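Local coordinates for protein major extracellular endoglucanase (Xanthomonas campestris pv. campestris, PDB 4TUF) that hydrolyses internal beta-1,4-glucosidic linkages in cellulose, lichenin and cereal beta-glucans, through a family 5 glycoside hydrolase catalytic domain with a TIM-barrel fold, at residues T338-R341 and T342-T346. Sequence-based numbering, arbitrary orientation.
Sequences TLLR and TLWGT
L343 N and W344 N donate to L339 O and L340 O, four residues back, at 3.1 and 2.8 Å, which continues helix 334-344 up to W344 before G345 turns to positive phi. T338 O likewise accepts twice from T342: the backbone N lies 3.2 Å away above one face of the carbonyl plane, and OG1, 3.0 Å away, comes from the opposite face. T342 OG1 lies beside its backbone N (chi1 -72°), anti to the carbonyl carbon, which turns it back toward T338 O. The indole of W344 folds back along the helix. L340 CB sits 4.1 Å from the centroid of the W344 six-membered ring, 20° off the normal, a CH-pi contact over the face, while L340 O lies above the same face toward the rim. A Schellman motif ends the helix: T346 N bonds R341 O at 2.9 Å and nearly straight (176°), G345 N bonds T342 O weakly at 3.3 Å, and G345 is the C-prime residue. T346 OG1 adds a weak bond to R341 O and touches R341 CB (3.4 Å). This is the last helix of the TIM-barrel catalytic domain; L339 and L343 pack on helix 288-303, and L340 and L343 meet F279 of strand 276-280. R341 CG lies near W344 CE3, and the chain, extended to NE, carries NH2 to a hydrogen bond with L52 O; F54 meets the W344 ring edge-to-face.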
loop_
_atom_site.group_PDB
_atom_site.type_symbol
_atom_site.label_atom_id
_atom_site.label_comp_id
_atom_site.label_asym_id
_atom_site.label_seq_id
_atom_site.Cartn_x
_atom_site.Cartn_y
_atom_site.Cartn_z
ATOM N N THR A 338 -8.006 -12.832 13.072
ATOM C CA THR A 338 -9.360 -13.352 12.930
ATOM C C THR A 338 -10.216 -12.372 12.129
ATOM O O THR A 338 -11.094 -12.775 11.368
ATOM C CB THR A 338 -9.996 -13.632 14.303
ATOM O OG1 THR A 338 -9.212 -14.616 14.989
ATOM C CG2 THR A 338 -11.417 -14.149 14.152
ATOM N N LEU A 339 -9.935 -11.083 12.286
ATOM C CA LEU A 339 -10.616 -10.043 11.518
ATOM C C LEU A 339 -10.276 -10.125 10.030
ATOM O O LEU A 339 -11.151 -10.002 9.173
ATOM C CB LEU A 339 -10.248 -8.659 12.050
ATOM C CG LEU A 339 -10.861 -7.463 11.322
ATOM C CD1 LEU A 339 -12.320 -7.286 11.714
ATOM C CD2 LEU A 339 -10.063 -6.205 11.607
ATOM N N LEU A 340 -8.998 -10.325 9.730
ATOM C CA LEU A 340 -8.545 -10.404 8.350
ATOM C C LEU A 340 -9.087 -11.650 7.650
ATOM O O LEU A 340 -9.488 -11.585 6.488
ATOM C CB LEU A 340 -7.017 -10.378 8.286
ATOM C CG LEU A 340 -6.373 -9.027 8.603
ATOM C CD1 LEU A 340 -4.881 -9.176 8.789
ATOM C CD2 LEU A 340 -6.664 -8.033 7.495
ATOM N N ARG A 341 -9.109 -12.781 8.349
ATOM C CA ARG A 341 -9.612 -14.011 7.744
ATOM C C ARG A 341 -11.100 -13.883 7.454
ATOM O O ARG A 341 -11.605 -14.455 6.488
ATOM C CB ARG A 341 -9.333 -15.216 8.640
ATOM C CG ARG A 341 -7.848 -15.481 8.812
ATOM C CD ARG A 341 -7.559 -16.809 9.478
ATOM N NE ARG A 341 -6.126 -16.984 9.710
ATOM C CZ ARG A 341 -5.537 -16.875 10.897
ATOM N NH1 ARG A 341 -6.256 -16.606 11.981
ATOM N NH2 ARG A 341 -4.230 -17.048 11.001
ATOM N N THR A 342 -11.792 -13.114 8.287
ATOM C CA THR A 342 -13.192 -12.799 8.050
ATOM C C THR A 342 -13.339 -12.038 6.739
ATOM O O THR A 342 -14.175 -12.379 5.907
ATOM C CB THR A 342 -13.782 -11.973 9.204
ATOM O OG1 THR A 342 -13.936 -12.812 10.354
ATOM C CG2 THR A 342 -15.140 -11.395 8.817
ATOM N N LEU A 343 -12.510 -11.015 6.561
ATOM C CA LEU A 343 -12.482 -10.238 5.326
ATOM C C LEU A 343 -12.155 -11.115 4.121
ATOM O O LEU A 343 -12.803 -11.018 3.080
ATOM C CB LEU A 343 -11.464 -9.099 5.431
ATOM C CG LEU A 343 -11.231 -8.287 4.153
ATOM C CD1 LEU A 343 -12.477 -7.494 3.785
ATOM C CD2 LEU A 343 -10.024 -7.372 4.288
ATOM N N TRP A 344 -11.152 -11.975 4.273
ATOM C CA TRP A 344 -10.687 -12.829 3.180
ATOM C C TRP A 344 -11.689 -13.919 2.792
ATOM O O TRP A 344 -11.638 -14.441 1.678
ATOM C CB TRP A 344 -9.361 -13.489 3.549
ATOM C CG TRP A 344 -8.242 -12.537 3.818
ATOM C CD1 TRP A 344 -8.159 -11.229 3.434
ATOM C CD2 TRP A 344 -7.038 -12.821 4.543
ATOM N NE1 TRP A 344 -6.974 -10.682 3.871
ATOM C CE2 TRP A 344 -6.270 -11.639 4.557
ATOM C CE3 TRP A 344 -6.533 -13.963 5.182
ATOM C CZ2 TRP A 344 -5.024 -11.565 5.185
ATOM C CZ3 TRP A 344 -5.295 -13.889 5.802
ATOM C CH2 TRP A 344 -4.554 -12.698 5.798
ATOM N N GLY A 345 -12.588 -14.271 3.710
ATOM C CA GLY A 345 -13.547 -15.334 3.461
ATOM C C GLY A 345 -12.942 -16.701 3.724
ATOM O O GLY A 345 -13.240 -17.675 3.028
ATOM N N THR A 346 -12.089 -16.767 4.743
ATOM C CA THR A 346 -11.360 -17.986 5.076
ATOM C C THR A 346 -11.563 -18.392 6.539
ATOM O O THR A 346 -12.645 -18.831 6.934
ATOM C CB THR A 346 -9.847 -17.820 4.806
ATOM O OG1 THR A 346 -9.349 -16.693 5.540
ATOM C CG2 THR A 346 -9.583 -17.602 3.318
#